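Local coordinates for protein cysteine protease (Xylella fastidiosa, PDB 3OIS) that probably acts as a papain-family cysteine peptidase, hydrolysing peptide bonds, and binds uridine-5'-diphosphate, at residues Trp214-Pro227 and Val261-Tyr273. Numbering follows the deposited sequence.
Sequences WVGNNSLPVRIPLP and VGEDGYFWMPYEY
Arg223 and Trp268 form a single parallel beta bridge, in which Trp268 N donates to Val222 O (2.9 Å) and Trp268 O accepts an almost straight bond from Ile224 N (178°). In this papain-like fold, strand 266-270 pairs on its other side with antiparallel strand 250-254, so the loop after helix 212-215 continues the edge of the beta domain for one bridge.

Beside the bridge, Trp214 and Phe267 make a T-shaped pair, with ring planes at 87°. Trp214 CZ2 sits over the centre of the Phe267 ring, 3.6 Å from Phe267 CD2, while Trp214 NE1 bonds weakly to Pro221 O. Gly262 CA lies over the opposite face of Phe267; glycine fits here because phi is positive and a CB would run into Tyr266 O. A water bridges the two backbones, donating to Leu220 O and accepting from Gly262 N.

Both methyls of Val222 lie against Glu263 CG, with Val222 CG1 also 3.6 Å from Glu263 CD; the carboxylate is engaged by Arg252 in a salt bridge. Branched Ile224 serves two neighbours at once. With CG1 anti to the carbonyl carbon (chi1 -57°), Ile224 CD1 extends to Met269 CE, whereas Ile224 CG2 meets Tyr273 CE1 at 3.6 Å.

Pro270, N-cap of helix 271-274, has no N-H to continue the pairing; its CG and CD meet Ile224 O instead, CD at 3.2 Å. Farther along, Leu226 CD1 rests on the backbone and CB of Tyr273. The phenol OH of Tyr273 bonds to Ser209 O, and the puckered ring of Pro227 crosses the Tyr273 ring at about a right angle, Pro227 CD lying 3.4 Å from Tyr273 CE1.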
# COMPACT_ATOMS: atom_id res chain seq x y z
N TRP A 214 -13.16 12.63 -4.05
CA TRP A 214 -13.43 11.24 -3.57
C TRP A 214 -13.74 11.21 -2.04
O TRP A 214 -14.74 10.62 -1.61
CB TRP A 214 -12.19 10.35 -3.92
CG TRP A 214 -12.35 8.90 -3.53
CD1 TRP A 214 -13.53 8.15 -3.56
CD2 TRP A 214 -11.34 8.06 -3.03
NE1 TRP A 214 -13.26 6.85 -3.13
CE2 TRP A 214 -11.91 6.76 -2.82
CE3 TRP A 214 -9.95 8.22 -2.79
CZ2 TRP A 214 -11.15 5.68 -2.33
CZ3 TRP A 214 -9.22 7.19 -2.37
CH2 TRP A 214 -9.78 5.91 -2.10
N VAL A 215 -12.90 11.88 -1.21
CA VAL A 215 -12.96 11.69 0.22
C VAL A 215 -13.72 12.75 0.95
O VAL A 215 -13.89 12.64 2.15
CB VAL A 215 -11.53 11.58 0.89
CG1 VAL A 215 -10.78 10.40 0.34
CG2 VAL A 215 -10.71 12.85 0.67
N GLY A 216 -14.14 13.78 0.24
CA GLY A 216 -14.78 14.95 0.92
C GLY A 216 -16.12 14.55 1.55
O GLY A 216 -16.93 13.79 0.94
N ASN A 217 -16.31 15.00 2.79
CA ASN A 217 -17.44 14.63 3.65
C ASN A 217 -17.56 13.11 3.90
O ASN A 217 -18.62 12.64 4.24
CB ASN A 217 -18.76 15.21 3.12
CG ASN A 217 -18.68 16.68 2.90
OD1 ASN A 217 -18.09 17.36 3.73
ND2 ASN A 217 -19.21 17.18 1.77
N ASN A 218 -16.44 12.36 3.74
CA ASN A 218 -16.43 10.93 3.70
C ASN A 218 -17.48 10.31 2.76
O ASN A 218 -18.02 9.22 3.04
CB ASN A 218 -16.58 10.33 5.07
CG ASN A 218 -15.26 10.26 5.82
OD1 ASN A 218 -14.20 10.09 5.20
ND2 ASN A 218 -15.30 10.54 7.10
N SER A 219 -17.74 11.01 1.66
CA SER A 219 -18.73 10.55 0.65
C SER A 219 -18.23 9.23 0.06
O SER A 219 -18.98 8.27 -0.01
CB SER A 219 -18.91 11.51 -0.49
OG SER A 219 -17.65 12.03 -1.01
N LEU A 220 -16.96 9.20 -0.32
CA LEU A 220 -16.32 7.89 -0.68
C LEU A 220 -17.12 7.02 -1.72
O LEU A 220 -17.33 5.81 -1.51
CB LEU A 220 -15.95 7.08 0.57
CG LEU A 220 -14.87 7.82 1.38
CD1 LEU A 220 -14.76 7.12 2.71
CD2 LEU A 220 -13.61 7.81 0.59
N PRO A 221 -17.41 7.59 -2.89
CA PRO A 221 -18.03 6.68 -3.89
C PRO A 221 -17.14 5.51 -4.25
O PRO A 221 -15.90 5.58 -4.19
CB PRO A 221 -18.27 7.60 -5.10
CG PRO A 221 -17.12 8.73 -4.93
CD PRO A 221 -17.21 8.95 -3.44
N VAL A 222 -17.79 4.41 -4.66
CA VAL A 222 -17.01 3.20 -5.01
C VAL A 222 -16.10 3.51 -6.21
O VAL A 222 -14.90 3.09 -6.21
CB VAL A 222 -17.93 1.99 -5.35
CG1 VAL A 222 -17.07 0.83 -5.77
CG2 VAL A 222 -18.74 1.64 -4.15
N ARG A 223 -16.63 4.22 -7.20
CA ARG A 223 -15.80 4.71 -8.26
C ARG A 223 -15.13 6.05 -7.92
O ARG A 223 -15.78 7.01 -7.63
CB ARG A 223 -16.62 4.85 -9.60
CG ARG A 223 -17.22 3.52 -10.06
CD ARG A 223 -17.84 3.65 -11.44
NE ARG A 223 -18.48 2.36 -11.69
CZ ARG A 223 -18.95 1.94 -12.86
NH1 ARG A 223 -19.54 0.75 -12.93
NH2 ARG A 223 -18.79 2.69 -13.94
N ILE A 224 -13.81 6.06 -7.96
CA ILE A 224 -13.07 7.28 -7.66
C ILE A 224 -13.19 8.24 -8.85
O ILE A 224 -12.85 7.88 -9.96
CB ILE A 224 -11.62 6.95 -7.35
CG1 ILE A 224 -11.57 5.98 -6.21
CG2 ILE A 224 -10.88 8.22 -6.93
CD1 ILE A 224 -10.04 5.54 -5.91
N PRO A 225 -13.69 9.48 -8.61
CA PRO A 225 -13.83 10.45 -9.74
C PRO A 225 -12.48 10.86 -10.15
O PRO A 225 -11.59 11.02 -9.29
CB PRO A 225 -14.51 11.65 -9.07
CG PRO A 225 -15.15 11.11 -7.85
CD PRO A 225 -14.41 9.92 -7.40
N LEU A 226 -12.32 11.11 -11.44
CA LEU A 226 -11.14 11.79 -11.97
C LEU A 226 -11.06 13.23 -11.45
O LEU A 226 -12.05 14.00 -11.50
CB LEU A 226 -11.24 11.81 -13.47
CG LEU A 226 -9.96 12.05 -14.18
CD1 LEU A 226 -8.96 10.92 -13.86
CD2 LEU A 226 -10.24 12.07 -15.73
N PRO A 227 -9.90 13.60 -10.87
CA PRO A 227 -9.83 14.92 -10.22
C PRO A 227 -9.81 15.99 -11.30
O PRO A 227 -9.40 15.74 -12.49
CB PRO A 227 -8.43 14.92 -9.50
CG PRO A 227 -8.15 13.44 -9.25
CD PRO A 227 -8.73 12.77 -10.55
N VAL A 261 -16.72 0.78 3.97
CA VAL A 261 -16.68 1.78 2.88
C VAL A 261 -16.45 1.06 1.54
O VAL A 261 -15.97 -0.06 1.53
CB VAL A 261 -15.54 2.91 3.14
CG1 VAL A 261 -15.92 3.68 4.42
CG2 VAL A 261 -14.11 2.26 3.17
N GLY A 262 -16.74 1.72 0.43
CA GLY A 262 -16.56 1.13 -0.94
C GLY A 262 -17.45 -0.13 -1.00
O GLY A 262 -18.53 -0.15 -0.44
N GLU A 263 -16.93 -1.17 -1.66
CA GLU A 263 -17.58 -2.51 -1.79
C GLU A 263 -16.70 -3.43 -0.96
O GLU A 263 -15.67 -3.90 -1.43
CB GLU A 263 -17.68 -2.92 -3.26
CG GLU A 263 -18.69 -2.13 -4.05
CD GLU A 263 -18.67 -2.44 -5.58
OE1 GLU A 263 -17.69 -3.01 -6.08
OE2 GLU A 263 -19.62 -2.10 -6.33
N ASP A 264 -17.10 -3.61 0.30
CA ASP A 264 -16.34 -4.39 1.28
C ASP A 264 -14.93 -3.91 1.39
O ASP A 264 -14.00 -4.69 1.56
CB ASP A 264 -16.31 -5.88 0.93
CG ASP A 264 -17.09 -6.68 1.88
OD1 ASP A 264 -16.88 -6.57 3.13
OD2 ASP A 264 -17.95 -7.41 1.34
N GLY A 265 -14.77 -2.60 1.28
CA GLY A 265 -13.40 -2.05 1.45
C GLY A 265 -12.66 -1.86 0.13
O GLY A 265 -11.52 -1.33 0.13
N TYR A 266 -13.22 -2.32 -0.98
CA TYR A 266 -12.60 -2.18 -2.30
C TYR A 266 -13.21 -1.01 -3.13
O TYR A 266 -14.41 -0.63 -2.95
CB TYR A 266 -12.75 -3.48 -3.12
CG TYR A 266 -11.87 -4.60 -2.58
CD1 TYR A 266 -12.20 -5.30 -1.36
CD2 TYR A 266 -10.68 -4.95 -3.23
CE1 TYR A 266 -11.38 -6.31 -0.88
CE2 TYR A 266 -9.85 -5.97 -2.70
CZ TYR A 266 -10.18 -6.60 -1.53
OH TYR A 266 -9.35 -7.56 -1.05
N PHE A 267 -12.41 -0.47 -4.04
CA PHE A 267 -12.84 0.64 -4.91
C PHE A 267 -12.39 0.42 -6.33
O PHE A 267 -11.59 -0.51 -6.63
CB PHE A 267 -12.23 1.96 -4.37
CG PHE A 267 -12.74 2.36 -3.01
CD1 PHE A 267 -12.18 1.86 -1.82
CD2 PHE A 267 -13.78 3.31 -2.94
CE1 PHE A 267 -12.68 2.32 -0.52
CE2 PHE A 267 -14.26 3.80 -1.68
CZ PHE A 267 -13.73 3.29 -0.47
N TRP A 268 -12.90 1.25 -7.24
CA TRP A 268 -12.52 1.24 -8.64
C TRP A 268 -11.88 2.56 -8.98
O TRP A 268 -12.45 3.64 -8.66
CB TRP A 268 -13.77 1.17 -9.52
CG TRP A 268 -14.49 -0.21 -9.61
CD1 TRP A 268 -15.81 -0.47 -9.24
CD2 TRP A 268 -14.01 -1.42 -10.23
NE1 TRP A 268 -16.15 -1.78 -9.56
CE2 TRP A 268 -15.06 -2.39 -10.13
CE3 TRP A 268 -12.77 -1.81 -10.79
CZ2 TRP A 268 -14.90 -3.70 -10.56
CZ3 TRP A 268 -12.66 -3.10 -11.29
CH2 TRP A 268 -13.70 -4.04 -11.13
N MET A 269 -10.69 2.47 -9.60
CA MET A 269 -9.92 3.64 -9.99
C MET A 269 -9.90 3.72 -11.54
O MET A 269 -9.47 2.79 -12.15
CB MET A 269 -8.44 3.55 -9.52
CG MET A 269 -7.65 4.81 -9.98
SD MET A 269 -5.94 4.79 -9.24
CE MET A 269 -6.32 5.40 -7.57
N PRO A 270 -10.27 4.85 -12.15
CA PRO A 270 -10.31 4.94 -13.62
C PRO A 270 -8.93 4.72 -14.27
O PRO A 270 -7.92 5.10 -13.70
CB PRO A 270 -10.72 6.40 -13.91
CG PRO A 270 -11.24 6.95 -12.57
CD PRO A 270 -10.70 6.09 -11.47
N TYR A 271 -8.91 4.10 -15.44
CA TYR A 271 -7.68 4.03 -16.22
C TYR A 271 -6.95 5.34 -16.36
O TYR A 271 -5.72 5.38 -16.27
CB TYR A 271 -8.04 3.51 -17.63
CG TYR A 271 -8.35 2.02 -17.67
CD1 TYR A 271 -8.50 1.25 -16.50
CD2 TYR A 271 -8.57 1.37 -18.88
CE1 TYR A 271 -8.81 -0.12 -16.57
CE2 TYR A 271 -8.91 -0.03 -18.94
CZ TYR A 271 -9.03 -0.76 -17.80
OH TYR A 271 -9.35 -2.13 -17.84
N GLU A 272 -7.70 6.43 -16.57
CA GLU A 272 -7.07 7.77 -16.78
C GLU A 272 -6.47 8.32 -15.47
O GLU A 272 -5.63 9.25 -15.50
CB GLU A 272 -8.15 8.77 -17.27
CG GLU A 272 -8.90 8.43 -18.61
CD GLU A 272 -10.03 7.33 -18.53
OE1 GLU A 272 -10.55 6.97 -19.64
OE2 GLU A 272 -10.39 6.79 -17.41
N TYR A 273 -6.90 7.79 -14.35
CA TYR A 273 -6.36 8.24 -13.07
C TYR A 273 -5.02 7.52 -12.87
O TYR A 273 -3.97 8.16 -12.69
CB TYR A 273 -7.38 7.89 -12.00
CG TYR A 273 -7.21 8.58 -10.64
CD1 TYR A 273 -8.31 9.22 -10.09
CD2 TYR A 273 -5.98 8.62 -9.93
CE1 TYR A 273 -8.26 9.81 -8.88
CE2 TYR A 273 -5.90 9.32 -8.70
CZ TYR A 273 -7.06 9.86 -8.16
OH TYR A 273 -7.06 10.55 -6.96
O HOH W 1 -18.06 4.22 0.52